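Local coordinates for ABC transporter sugar binding protein (Xanthomonas axonopodis pv. citri, PDB 3UOR) that probably binds maltose or a related sugar outside the inner membrane and hands it to an ABC transporter for uptake, at residues 143-148 against 193-198; 168-173 against 236-241; 253-258 against 282-287; 264-269 against 359-364. All blocks are in the same frame, centred on the assembly; numbering follows the deposited sequence.

Contact 1: residues 143-148 against 193-198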
loop_
_atom_site.group_PDB
_atom_site.type_symbol
_atom_site.label_atom_id
_atom_site.label_comp_id
_atom_site.label_asym_id
_atom_site.label_seq_id
_atom_site.Cartn_x
_atom_site.Cartn_y
_atom_site.Cartn_z
ATOM N N ASP A 143 -1.244 3.946 0.111
ATOM C CA ASP A 143 -0.247 3.511 -0.850
ATOM C C ASP A 143 -0.846 2.314 -1.567
ATOM O O ASP A 143 -1.224 1.335 -0.934
ATOM C CB ASP A 143 1.030 3.123 -0.112
ATOM C CG ASP A 143 2.044 2.427 -1.010
ATOM O OD1 ASP A 143 1.817 2.318 -2.236
ATOM O OD2 ASP A 143 3.076 1.987 -0.475
ATOM N N THR A 144 -0.979 2.400 -2.883
ATOM C CA THR A 144 -1.363 1.229 -3.658
ATOM C C THR A 144 -0.525 1.207 -4.941
ATOM O O THR A 144 0.046 2.229 -5.315
ATOM C CB THR A 144 -2.872 1.215 -3.966
ATOM O OG1 THR A 144 -3.239 -0.056 -4.527
ATOM C CG2 THR A 144 -3.207 2.292 -4.964
ATOM N N ARG A 145 -0.441 0.051 -5.600
ATOM C CA ARG A 145 0.483 -0.136 -6.720
ATOM C C ARG A 145 -0.272 -0.404 -8.007
ATOM O O ARG A 145 -1.200 -1.198 -8.028
ATOM C CB ARG A 145 1.417 -1.331 -6.427
ATOM C CG ARG A 145 2.134 -1.225 -5.065
ATOM C CD ARG A 145 2.894 0.092 -4.971
ATOM N NE ARG A 145 3.421 0.329 -3.627
ATOM C CZ ARG A 145 4.515 -0.257 -3.138
ATOM N NH1 ARG A 145 5.205 -1.119 -3.887
ATOM N NH2 ARG A 145 4.919 0.018 -1.899
ATOM N N LEU A 146 0.117 0.260 -9.085
ATOM C CA LEU A 146 -0.592 0.090 -10.350
ATOM C C LEU A 146 0.412 0.347 -11.473
ATOM O O LEU A 146 1.610 0.490 -11.205
ATOM C CB LEU A 146 -1.826 1.026 -10.410
ATOM C CG LEU A 146 -1.655 2.516 -10.101
ATOM C CD1 LEU A 146 -0.588 3.138 -10.994
ATOM C CD2 LEU A 146 -2.995 3.318 -10.206
ATOM N N LEU A 147 -0.042 0.418 -12.723
ATOM C CA LEU A 147 0.898 0.509 -13.848
ATOM C C LEU A 147 1.235 1.920 -14.299
ATOM O O LEU A 147 0.363 2.651 -14.723
ATOM C CB LEU A 147 0.359 -0.259 -15.063
ATOM C CG LEU A 147 -0.039 -1.714 -14.828
ATOM C CD1 LEU A 147 -0.810 -2.226 -16.032
ATOM C CD2 LEU A 147 1.187 -2.588 -14.567
ATOM N N PHE A 148 2.505 2.288 -14.222
ATOM C CA PHE A 148 3.023 3.436 -14.955
ATOM C C PHE A 148 3.355 2.900 -16.330
ATOM O O PHE A 148 3.896 1.806 -16.436
ATOM C CB PHE A 148 4.301 3.972 -14.286
ATOM C CG PHE A 148 4.047 4.684 -12.998
ATOM C CD1 PHE A 148 4.101 6.074 -12.933
ATOM C CD2 PHE A 148 3.718 3.984 -11.862
ATOM C CE1 PHE A 148 3.848 6.742 -11.742
ATOM C CE2 PHE A 148 3.451 4.656 -10.667
ATOM C CZ PHE A 148 3.522 6.032 -10.610
ATOM N N GLU A 193 10.744 -7.472 -4.482
ATOM C CA GLU A 193 9.564 -6.811 -3.917
ATOM C C GLU A 193 8.408 -7.794 -3.870
ATOM O O GLU A 193 8.265 -8.626 -4.758
ATOM C CB GLU A 193 9.200 -5.568 -4.743
ATOM C CG GLU A 193 10.367 -4.569 -4.832
ATOM C CD GLU A 193 10.100 -3.369 -5.729
ATOM O OE1 GLU A 193 9.067 -3.336 -6.440
ATOM O OE2 GLU A 193 10.948 -2.453 -5.727
ATOM N N PHE A 194 7.591 -7.713 -2.829
ATOM C CA PHE A 194 6.448 -8.605 -2.705
ATOM C C PHE A 194 5.104 -7.998 -3.177
ATOM O O PHE A 194 4.119 -8.722 -3.331
ATOM C CB PHE A 194 6.309 -9.051 -1.248
ATOM C CG PHE A 194 5.916 -7.938 -0.299
ATOM C CD1 PHE A 194 4.592 -7.560 -0.167
ATOM C CD2 PHE A 194 6.875 -7.277 0.465
ATOM C CE1 PHE A 194 4.218 -6.542 0.711
ATOM C CE2 PHE A 194 6.513 -6.264 1.354
ATOM C CZ PHE A 194 5.179 -5.895 1.476
ATOM N N GLU A 195 5.059 -6.685 -3.393
ATOM C CA GLU A 195 3.780 -6.001 -3.612
ATOM C C GLU A 195 3.070 -6.424 -4.896
ATOM O O GLU A 195 1.833 -6.470 -4.950
ATOM C CB GLU A 195 3.939 -4.470 -3.538
ATOM C CG GLU A 195 4.184 -3.932 -2.129
ATOM C CD GLU A 195 5.663 -3.943 -1.716
ATOM O OE1 GLU A 195 6.491 -4.532 -2.433
ATOM O OE2 GLU A 195 6.004 -3.365 -0.664
ATOM N N GLN A 196 3.843 -6.755 -5.926
ATOM C CA GLN A 196 3.246 -7.151 -7.200
ATOM C C GLN A 196 2.487 -8.489 -7.079
ATOM O O GLN A 196 1.312 -8.564 -7.433
ATOM C CB GLN A 196 4.311 -7.239 -8.290
ATOM C CG GLN A 196 5.029 -5.919 -8.575
ATOM C CD GLN A 196 6.190 -5.685 -7.646
ATOM O OE1 GLN A 196 6.368 -6.411 -6.671
ATOM N NE2 GLN A 196 6.997 -4.675 -7.945
ATOM N N GLN A 197 3.146 -9.531 -6.561
ATOM C CA GLN A 197 2.512 -10.846 -6.381
ATOM C C GLN A 197 1.337 -10.660 -5.470
ATOM O O GLN A 197 0.265 -11.223 -5.691
ATOM C CB GLN A 197 3.447 -11.868 -5.674
ATOM C CG GLN A 197 4.812 -11.999 -6.277
ATOM C CD GLN A 197 5.804 -10.976 -5.729
ATOM O OE1 GLN A 197 5.730 -9.770 -6.053
ATOM N NE2 GLN A 197 6.757 -11.458 -4.901
ATOM N N LEU A 198 1.561 -9.910 -4.395
ATOM C CA LEU A 198 0.493 -9.692 -3.423
ATOM C C LEU A 198 -0.732 -9.026 -4.087
ATOM O O LEU A 198 -1.868 -9.446 -3.856
ATOM C CB LEU A 198 0.992 -8.874 -2.231
ATOM C CG LEU A 198 -0.089 -8.480 -1.225
ATOM C CD1 LEU A 198 -0.728 -9.730 -0.644
ATOM C CD2 LEU A 198 0.517 -7.640 -0.100
#
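The backbones of Arg145 and Glu195 stand well apart, with 7.4 Å between their CA atoms, and long side chains bridge the gap between strand 134-150 and the start of helix 195-202. Asp143, Arg145 and Glu195 form a salt-bridge network near the surface. Asp143 is gripped side-on. Arg145 NE bonds to Asp143 OD1 at 2.9 Å, and Arg145 NH2 bonds to Asp143 OD2 at 3.0 Å. Both bonds are nearly straight and lie in the guanidinium plane, so they fix the rotation of the group. Glu195 approaches differently, over one face. Its CG is 3.5 Å from Arg145 NH1. The chain of Glu195 folds at its second torsion (chi2 86°), and the carboxylate comes to lie within 26° of parallel to the guanidinium. The salt bridge from Arg145 NH2 to Glu195 OE2 is long, at 3.8 Å. Trp267 packs against the opposite guanidinium face. The two acids sit 6.1 Å apart, Asp143 OD2 to Glu195 OE2, and the arginine between them probably offsets their repulsion. The Glu195 carboxylate also rests on the ring of the preceding residue: Glu195 CD lies 3.7 Å above the plane of Phe194, over its centre.

Contact 2: residues 168-173 against 236-241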
loop_
_atom_site.group_PDB
_atom_site.type_symbol
_atom_site.label_atom_id
_atom_site.label_comp_id
_atom_site.label_asym_id
_atom_site.label_seq_id
_atom_site.Cartn_x
_atom_site.Cartn_y
_atom_site.Cartn_z
ATOM N N GLU A 168 -6.107 -9.629 -21.555
ATOM C CA GLU A 168 -5.754 -8.453 -22.351
ATOM C C GLU A 168 -4.322 -8.000 -22.014
ATOM O O GLU A 168 -3.553 -7.606 -22.885
ATOM C CB GLU A 168 -6.740 -7.306 -22.087
ATOM C CG GLU A 168 -8.171 -7.602 -22.529
ATOM C CD GLU A 168 -9.180 -6.569 -22.050
ATOM O OE1 GLU A 168 -8.798 -5.647 -21.273
ATOM O OE2 GLU A 168 -10.358 -6.681 -22.460
ATOM N N MET A 169 -3.971 -8.047 -20.737
ATOM C CA MET A 169 -2.643 -7.625 -20.330
ATOM C C MET A 169 -1.582 -8.525 -20.980
ATOM O O MET A 169 -0.549 -8.042 -21.481
ATOM C CB MET A 169 -2.505 -7.644 -18.805
ATOM C CG MET A 169 -1.271 -6.882 -18.332
ATOM S SD MET A 169 -1.023 -7.005 -16.565
ATOM C CE MET A 169 0.566 -6.193 -16.452
ATOM N N GLU A 170 -1.843 -9.832 -20.988
ATOM C CA GLU A 170 -0.902 -10.776 -21.601
ATOM C C GLU A 170 -0.696 -10.493 -23.098
ATOM O O GLU A 170 0.441 -10.457 -23.588
ATOM C CB GLU A 170 -1.359 -12.221 -21.370
ATOM C CG GLU A 170 -1.426 -12.572 -19.891
ATOM C CD GLU A 170 -1.462 -14.075 -19.659
ATOM O OE1 GLU A 170 -1.888 -14.818 -20.565
ATOM O OE2 GLU A 170 -1.068 -14.520 -18.565
ATOM N N GLN A 171 -1.791 -10.274 -23.821
ATOM C CA GLN A 171 -1.707 -9.957 -25.248
ATOM C C GLN A 171 -0.963 -8.648 -25.504
ATOM O O GLN A 171 -0.139 -8.578 -26.399
ATOM C CB GLN A 171 -3.091 -9.902 -25.874
ATOM C CG GLN A 171 -3.777 -11.237 -25.860
ATOM C CD GLN A 171 -3.047 -12.215 -26.743
ATOM O OE1 GLN A 171 -2.676 -11.883 -27.872
ATOM N NE2 GLN A 171 -2.814 -13.418 -26.234
ATOM N N VAL A 172 -1.242 -7.613 -24.713
ATOM C CA VAL A 172 -0.525 -6.342 -24.871
ATOM C C VAL A 172 0.973 -6.534 -24.599
ATOM O O VAL A 172 1.830 -6.054 -25.342
ATOM C CB VAL A 172 -1.064 -5.248 -23.925
ATOM C CG1 VAL A 172 -0.129 -4.055 -23.938
ATOM C CG2 VAL A 172 -2.492 -4.838 -24.323
ATOM N N MET A 173 1.296 -7.248 -23.527
ATOM C CA MET A 173 2.705 -7.479 -23.218
ATOM C C MET A 173 3.390 -8.268 -24.326
ATOM O O MET A 173 4.522 -7.971 -24.689
ATOM C CB MET A 173 2.896 -8.151 -21.850
ATOM C CG MET A 173 2.616 -7.187 -20.672
ATOM S SD MET A 173 2.933 -7.948 -19.069
ATOM C CE MET A 173 1.700 -9.259 -19.028
ATOM N N GLN A 236 7.823 -15.870 -20.006
ATOM C CA GLN A 236 7.569 -15.499 -21.406
ATOM C C GLN A 236 8.585 -14.456 -21.869
ATOM O O GLN A 236 8.671 -14.147 -23.049
ATOM C CB GLN A 236 6.158 -14.945 -21.618
ATOM C CG GLN A 236 5.041 -15.873 -21.233
ATOM C CD GLN A 236 4.986 -17.096 -22.107
ATOM O OE1 GLN A 236 5.527 -17.106 -23.214
ATOM N NE2 GLN A 236 4.332 -18.143 -21.615
ATOM N N GLY A 237 9.354 -13.909 -20.936
ATOM C CA GLY A 237 10.296 -12.858 -21.264
ATOM C C GLY A 237 9.625 -11.492 -21.300
ATOM O O GLY A 237 10.180 -10.546 -21.870
ATOM N N TRP A 238 8.437 -11.378 -20.703
ATOM C CA TRP A 238 7.732 -10.084 -20.673
ATOM C C TRP A 238 8.345 -9.200 -19.593
ATOM O O TRP A 238 8.518 -7.991 -19.786
ATOM C CB TRP A 238 6.225 -10.251 -20.444
ATOM C CG TRP A 238 5.553 -11.049 -21.509
ATOM C CD1 TRP A 238 5.957 -11.189 -22.795
ATOM C CD2 TRP A 238 4.349 -11.814 -21.376
ATOM N NE1 TRP A 238 5.080 -11.992 -23.483
ATOM C CE2 TRP A 238 4.083 -12.392 -22.632
ATOM C CE3 TRP A 238 3.461 -12.053 -20.323
ATOM C CZ2 TRP A 238 2.974 -13.215 -22.860
ATOM C CZ3 TRP A 238 2.363 -12.875 -20.546
ATOM C CH2 TRP A 238 2.132 -13.447 -21.803
ATOM N N ALA A 239 8.694 -9.827 -18.471
ATOM C CA ALA A 239 9.339 -9.162 -17.354
ATOM C C ALA A 239 10.737 -9.728 -17.138
ATOM O O ALA A 239 10.891 -10.936 -17.036
ATOM C CB ALA A 239 8.536 -9.379 -16.111
ATOM N N PRO A 240 11.746 -8.850 -17.008
ATOM C CA PRO A 240 13.126 -9.296 -16.767
ATOM C C PRO A 240 13.267 -9.944 -15.400
ATOM O O PRO A 240 12.582 -9.561 -14.439
ATOM C CB PRO A 240 13.931 -7.990 -16.800
ATOM C CG PRO A 240 12.926 -6.920 -16.374
ATOM C CD PRO A 240 11.625 -7.377 -17.004
ATOM N N LYS A 241 14.166 -10.917 -15.310
ATOM C CA LYS A 241 14.407 -11.615 -14.059
ATOM C C LYS A 241 15.463 -10.881 -13.241
ATOM O O LYS A 241 16.608 -11.322 -13.152
ATOM C CB LYS A 241 14.830 -13.066 -14.340
ATOM C CG LYS A 241 13.709 -13.905 -14.935
ATOM C CD LYS A 241 14.153 -15.329 -15.182
ATOM C CE LYS A 241 13.017 -16.136 -15.784
ATOM N NZ LYS A 241 13.413 -17.539 -16.140
#
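Met173 and Trp238 meet where the backbones come closest, with their CA atoms 6.2 Å apart. This is the tight part of the contact. Met173 CB sits over the five-membered ring of Trp238 in a CH-pi contact, 4.2 Å from the ring centroid and 22° off the normal. The methionine chain then bends at its last torsion (chi3 -64°). The bend brings Met173 CE to 3.5 Å from Trp238 CE3. The sulfur stands oblique to the six-membered ring, with SD of Met173 5.3 Å from the Trp238 centroid. This is a Met-aromatic contact, though not one squarely over the face. The opposite face of the indole is covered from its own segment: Gln236 CB lies 3.4 Å above the Trp238 ring plane. The indole is thus held between helix 166-180 and the end of helix 221-235. That second helix closes with a Schellman motif, in which Gly237 takes a positive phi and the chain turns directly into Trp238. Lys177 adds a hydrogen bond to the carbonyl of Gly237.

The solvent side lies at the far rim of the indole. There Glu170, partly exposed, lends mainly its aliphatic part. Its CB is 3.7 Å from Trp238 CH2, and its CG packs beside CZ3. Glu170 O also lies over the Trp238 face that Met173 CB covers. Beyond CG the chain runs extended, and the carboxylate plane is turned 62° from the ring. Phe229 and Asn232 of helix 221-235 also touch this glutamate. Gln236 lies exposed, and its amide bonds back to Asn232.

Contact 3: residues 253-258 against 282-287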
loop_
_atom_site.group_PDB
_atom_site.type_symbol
_atom_site.label_atom_id
_atom_site.label_comp_id
_atom_site.label_asym_id
_atom_site.label_seq_id
_atom_site.Cartn_x
_atom_site.Cartn_y
_atom_site.Cartn_z
ATOM N N GLU A 253 15.566 4.029 -17.063
ATOM C CA GLU A 253 15.289 2.825 -17.845
ATOM C C GLU A 253 13.903 2.887 -18.491
ATOM O O GLU A 253 13.723 2.501 -19.653
ATOM C CB GLU A 253 15.430 1.572 -16.982
ATOM C CG GLU A 253 16.845 1.324 -16.475
ATOM C CD GLU A 253 17.827 0.939 -17.580
ATOM O OE1 GLU A 253 18.841 0.287 -17.252
ATOM O OE2 GLU A 253 17.589 1.274 -18.766
ATOM N N PHE A 254 12.931 3.389 -17.735
ATOM C CA PHE A 254 11.563 3.546 -18.220
ATOM C C PHE A 254 11.541 4.490 -19.418
ATOM O O PHE A 254 11.013 4.144 -20.482
ATOM C CB PHE A 254 10.687 4.066 -17.079
ATOM C CG PHE A 254 9.260 4.381 -17.461
ATOM C CD1 PHE A 254 8.276 3.412 -17.398
ATOM C CD2 PHE A 254 8.888 5.678 -17.796
ATOM C CE1 PHE A 254 6.944 3.725 -17.699
ATOM C CE2 PHE A 254 7.564 5.996 -18.106
ATOM C CZ PHE A 254 6.594 5.025 -18.054
ATOM N N PHE A 255 12.135 5.672 -19.259
ATOM C CA PHE A 255 12.170 6.656 -20.345
ATOM C C PHE A 255 13.157 6.266 -21.464
ATOM O O PHE A 255 13.120 6.818 -22.564
ATOM C CB PHE A 255 12.489 8.050 -19.803
ATOM C CG PHE A 255 11.369 8.660 -18.999
ATOM C CD1 PHE A 255 10.106 8.792 -19.540
ATOM C CD2 PHE A 255 11.588 9.113 -17.716
ATOM C CE1 PHE A 255 9.076 9.347 -18.808
ATOM C CE2 PHE A 255 10.564 9.678 -16.983
ATOM C CZ PHE A 255 9.309 9.795 -17.531
ATOM N N ASN A 256 14.027 5.307 -21.173
ATOM C CA ASN A 256 14.925 4.757 -22.176
ATOM C C ASN A 256 14.283 3.628 -22.959
ATOM O O ASN A 256 14.842 3.171 -23.948
ATOM C CB ASN A 256 16.224 4.265 -21.532
ATOM C CG ASN A 256 17.238 5.376 -21.357
ATOM O OD1 ASN A 256 17.197 6.385 -22.070
ATOM N ND2 ASN A 256 18.160 5.200 -20.407
ATOM N N GLY A 257 13.117 3.168 -22.516
ATOM C CA GLY A 257 12.397 2.146 -23.250
ATOM C C GLY A 257 12.835 0.715 -22.959
ATOM O O GLY A 257 12.431 -0.207 -23.668
ATOM N N TYR A 258 13.644 0.519 -21.920
ATOM C CA TYR A 258 14.037 -0.832 -21.495
ATOM C C TYR A 258 12.812 -1.679 -21.125
ATOM O O TYR A 258 12.832 -2.904 -21.237
ATOM C CB TYR A 258 15.026 -0.773 -20.318
ATOM C CG TYR A 258 15.578 -2.125 -19.860
ATOM C CD1 TYR A 258 16.027 -3.073 -20.777
ATOM C CD2 TYR A 258 15.685 -2.432 -18.507
ATOM C CE1 TYR A 258 16.544 -4.302 -20.353
ATOM C CE2 TYR A 258 16.204 -3.656 -18.074
ATOM C CZ TYR A 258 16.626 -4.583 -18.999
ATOM O OH TYR A 258 17.136 -5.785 -18.560
ATOM N N GLY A 282 3.596 14.146 -21.353
ATOM C CA GLY A 282 2.366 13.528 -21.829
ATOM C C GLY A 282 2.477 12.237 -22.643
ATOM O O GLY A 282 1.475 11.762 -23.180
ATOM N N ASN A 283 3.674 11.666 -22.749
ATOM C CA ASN A 283 3.827 10.354 -23.369
ATOM C C ASN A 283 3.915 9.203 -22.364
ATOM O O ASN A 283 4.270 8.083 -22.723
ATOM C CB ASN A 283 5.015 10.329 -24.332
ATOM C CG ASN A 283 4.677 10.948 -25.674
ATOM O OD1 ASN A 283 3.958 10.354 -26.482
ATOM N ND2 ASN A 283 5.179 12.157 -25.913
ATOM N N TRP A 284 3.588 9.479 -21.104
ATOM C CA TRP A 284 3.470 8.418 -20.119
ATOM C C TRP A 284 2.305 8.717 -19.197
ATOM O O TRP A 284 1.883 9.862 -19.067
ATOM C CB TRP A 284 4.759 8.273 -19.308
ATOM C CG TRP A 284 5.069 9.485 -18.489
ATOM C CD1 TRP A 284 5.629 10.654 -18.934
ATOM C CD2 TRP A 284 4.832 9.664 -17.085
ATOM N NE1 TRP A 284 5.760 11.535 -17.893
ATOM C CE2 TRP A 284 5.274 10.956 -16.749
ATOM C CE3 TRP A 284 4.267 8.866 -16.086
ATOM C CZ2 TRP A 284 5.184 11.461 -15.463
ATOM C CZ3 TRP A 284 4.177 9.368 -14.804
ATOM C CH2 TRP A 284 4.634 10.654 -14.502
ATOM N N GLY A 285 1.787 7.680 -18.557
ATOM C CA GLY A 285 0.681 7.846 -17.652
ATOM C C GLY A 285 0.590 6.727 -16.657
ATOM O O GLY A 285 1.506 5.915 -16.551
ATOM N N THR A 286 -0.524 6.687 -15.938
ATOM C CA THR A 286 -0.772 5.652 -14.962
ATOM C C THR A 286 -2.099 4.977 -15.307
ATOM O O THR A 286 -2.992 5.624 -15.838
ATOM C CB THR A 286 -0.867 6.272 -13.568
ATOM O OG1 THR A 286 -1.918 7.231 -13.564
ATOM C CG2 THR A 286 0.424 6.980 -13.202
ATOM N N ALA A 287 -2.228 3.682 -15.018
ATOM C CA ALA A 287 -3.455 2.950 -15.320
ATOM C C ALA A 287 -3.706 1.972 -14.196
ATOM O O ALA A 287 -2.777 1.400 -13.650
ATOM C CB ALA A 287 -3.351 2.184 -16.673
#
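The carbonyl oxygen of Phe254 is gripped twice: Gly257 N bonds to Phe254 O at 3.1 Å, and Arg150 NH1 adds a second hydrogen bond. This oxygen belongs to the last turn of helix 250-256, whose Phe254 and Phe255 meet Trp284 of strand 284-287. Phe255 points its ring edge at the face of the indole. Its CE1 comes to 3.7 Å from Trp284 CD1. The two planes stand at 80°, and the Phe255 centroid is 5.2 Å from that of the Trp284 five-membered ring. The pair is a T-shaped, edge-to-face stack. Phe254 meets the base of the same side chain: Trp284 CB lies at the edge of the Phe254 ring, near its plane, 3.8 Å from CE2 of Phe254.

The helix ends in a Schellman motif. Tyr258 N reaches back to Glu253 O at 3.0 Å, and Gly257 has a positive phi. The contact packs the capped helix end on the Trp284 side chain of strand 284-287, which pairs antiparallel with strand 134-150 in the mixed sheet. Trp284 NE1 is satisfied by Gln276 OE1. Phe272 of helix 267-275 meets both Trp284 and Phe254, extending the aromatic cluster. Within the helix end the two phenylalanines also pack on each other: Phe254 CD2 lies 3.7 Å above the Phe255 ring plane, toward its rim.

Contact 4: residues 264-269 against 359-364; sequences SGPWNV and HAFGDQ
Phe361 meets Pro266 where the two segments come closest, with their CA atoms 7.7 Å apart. The short helix 359-364 begins with His359, which lies exposed. Ala360 comes next and packs on other neighbours, among them Pro288 and Leu146. Phe361 then carries the whole contact. Its CG is anti to its own carbonyl carbon (chi1 -69°), and the ring projects into the turn that joins strand 259-264 to helix 267-275. The tip of the ring touches backbone as much as side chain. Phe361 CZ is 3.7 Å from Pro266 CA and 3.8 Å from Gly265 C. On one flank Phe361 CE1 meets Pro266 CD at 3.9 Å. On the other flank Phe361 CE2 meets Val269 CG2 at 3.8 Å. Pro266 CB lies over one face of the ring, 4.3 Å above the plane of Phe361 and toward the rim. Leu146 of strand 134-150 and Leu340 also touch this phenylalanine.

After Gly362, Asp363 turns to a salt bridge with Arg367. Gln364 closes the helix, and its N bonds to Ala360 O at 2.9 Å. The side-chain amide of Gln364 leads to other partners: it donates to Thr144 OG1 and Arg145 O, and accepts from Leu289 N. The helix is thus tied by polar bonds to strand 134-150, while Phe361 plugs into the turn before helix 267-275. No hydrogen bond crosses between the two segments, so this contact rests on buried apolar packing and the fit of one ring.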
loop_
_atom_site.group_PDB
_atom_site.type_symbol
_atom_site.label_atom_id
_atom_site.label_comp_id
_atom_site.label_asym_id
_atom_site.label_seq_id
_atom_site.Cartn_x
_atom_site.Cartn_y
_atom_site.Cartn_z
ATOM N N SER A 264 4.083 0.090 -9.813
ATOM C CA SER A 264 4.585 0.759 -8.604
ATOM C C SER A 264 3.615 1.808 -8.034
ATOM O O SER A 264 2.475 1.938 -8.484
ATOM C CB SER A 264 5.949 1.409 -8.907
ATOM O OG SER A 264 6.692 1.641 -7.727
ATOM N N GLY A 265 4.083 2.560 -7.050
ATOM C CA GLY A 265 3.208 3.397 -6.237
ATOM C C GLY A 265 3.225 4.898 -6.502
ATOM O O GLY A 265 3.924 5.367 -7.402
ATOM N N PRO A 266 2.454 5.660 -5.701
ATOM C CA PRO A 266 2.178 7.085 -5.942
ATOM C C PRO A 266 3.411 7.978 -5.889
ATOM O O PRO A 266 3.435 8.978 -6.600
ATOM C CB PRO A 266 1.187 7.470 -4.819
ATOM C CG PRO A 266 1.204 6.330 -3.837
ATOM C CD PRO A 266 1.598 5.100 -4.645
ATOM N N TRP A 267 4.401 7.633 -5.069
ATOM C CA TRP A 267 5.610 8.454 -4.950
ATOM C C TRP A 267 6.347 8.553 -6.287
ATOM O O TRP A 267 7.136 9.468 -6.492
ATOM C CB TRP A 267 6.561 7.894 -3.883
ATOM C CG TRP A 267 7.131 6.566 -4.302
ATOM C CD1 TRP A 267 8.274 6.351 -5.022
ATOM C CD2 TRP A 267 6.553 5.273 -4.067
ATOM N NE1 TRP A 267 8.454 5.001 -5.238
ATOM C CE2 TRP A 267 7.413 4.317 -4.664
ATOM C CE3 TRP A 267 5.401 4.829 -3.399
ATOM C CZ2 TRP A 267 7.157 2.941 -4.614
ATOM C CZ3 TRP A 267 5.145 3.460 -3.349
ATOM C CH2 TRP A 267 6.025 2.530 -3.956
ATOM N N ASN A 268 6.090 7.626 -7.205
ATOM C CA ASN A 268 6.770 7.687 -8.499
ATOM C C ASN A 268 6.268 8.802 -9.404
ATOM O O ASN A 268 6.985 9.241 -10.307
ATOM C CB ASN A 268 6.678 6.353 -9.251
ATOM C CG ASN A 268 7.561 5.283 -8.647
ATOM O OD1 ASN A 268 7.072 4.280 -8.125
ATOM N ND2 ASN A 268 8.867 5.492 -8.707
ATOM N N VAL A 269 5.036 9.245 -9.197
ATOM C CA VAL A 269 4.466 10.213 -10.129
ATOM C C VAL A 269 5.404 11.416 -10.200
ATOM O O VAL A 269 5.835 11.812 -11.285
ATOM C CB VAL A 269 3.031 10.624 -9.757
ATOM C CG1 VAL A 269 2.551 11.810 -10.628
ATOM C CG2 VAL A 269 2.094 9.444 -9.929
ATOM N N HIS A 359 -5.643 10.115 -11.592
ATOM C CA HIS A 359 -6.951 9.492 -11.836
ATOM C C HIS A 359 -6.922 7.972 -11.611
ATOM O O HIS A 359 -7.843 7.403 -11.028
ATOM C CB HIS A 359 -7.442 9.820 -13.257
ATOM C CG HIS A 359 -8.720 9.143 -13.625
ATOM N ND1 HIS A 359 -9.949 9.755 -13.496
ATOM C CD2 HIS A 359 -8.964 7.902 -14.110
ATOM C CE1 HIS A 359 -10.895 8.920 -13.889
ATOM N NE2 HIS A 359 -10.326 7.789 -14.266
ATOM N N ALA A 360 -5.867 7.319 -12.085
ATOM C CA ALA A 360 -5.812 5.863 -12.033
ATOM C C ALA A 360 -5.784 5.360 -10.594
ATOM O O ALA A 360 -6.459 4.388 -10.255
ATOM C CB ALA A 360 -4.610 5.341 -12.825
ATOM N N PHE A 361 -5.019 6.041 -9.744
ATOM C CA PHE A 361 -5.001 5.749 -8.310
ATOM C C PHE A 361 -6.369 5.934 -7.680
ATOM O O PHE A 361 -6.842 5.077 -6.945
ATOM C CB PHE A 361 -3.984 6.632 -7.609
ATOM C CG PHE A 361 -2.564 6.301 -7.960
ATOM C CD1 PHE A 361 -1.964 5.142 -7.458
ATOM C CD2 PHE A 361 -1.824 7.142 -8.781
ATOM C CE1 PHE A 361 -0.640 4.828 -7.774
ATOM C CE2 PHE A 361 -0.501 6.830 -9.115
ATOM C CZ PHE A 361 0.093 5.666 -8.598
ATOM N N GLY A 362 -7.022 7.046 -7.997
ATOM C CA GLY A 362 -8.312 7.339 -7.400
ATOM C C GLY A 362 -9.309 6.278 -7.801
ATOM O O GLY A 362 -10.117 5.843 -6.999
ATOM N N ASP A 363 -9.247 5.836 -9.045
ATOM C CA ASP A 363 -10.126 4.745 -9.469
ATOM C C ASP A 363 -9.811 3.413 -8.744
ATOM O O ASP A 363 -10.730 2.681 -8.323
ATOM C CB ASP A 363 -10.018 4.547 -10.986
ATOM C CG ASP A 363 -10.975 3.494 -11.506
ATOM O OD1 ASP A 363 -12.191 3.739 -11.530
ATOM O OD2 ASP A 363 -10.512 2.416 -11.886
ATOM N N GLN A 364 -8.528 3.085 -8.609
ATOM C CA GLN A 364 -8.148 1.776 -8.020
ATOM C C GLN A 364 -8.517 1.695 -6.539
ATOM O O GLN A 364 -8.844 0.619 -6.021
ATOM C CB GLN A 364 -6.648 1.494 -8.187
ATOM C CG GLN A 364 -6.228 0.092 -7.678
ATOM C CD GLN A 364 -4.873 -0.332 -8.221
ATOM O OE1 GLN A 364 -4.696 -0.450 -9.423
ATOM N NE2 GLN A 364 -3.916 -0.575 -7.327
#

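Overall arrangement
Contacts 2, 3 and 4 are largely buried, while contact 1 is a surface contact built on charge. Contacts 1 and 3 share the mixed sheet, since strands 134-150 and 284-287 are neighbours in it. Contact 4 touches both, its centre about 10 Å from that of contact 1 and 14 Å from that of contact 3. Strand 134-150 touches both segments of contact 4. Contacts 2 and 3 lie further out than contacts 1 and 4; contact 2 touches contact 1 through Met169 and Leu147. The apolar contacts differ: methionine and glutamate chains over one face and the rim of an indole in contact 2, ring on ring in contact 3, and one ring against a turn in contact 4.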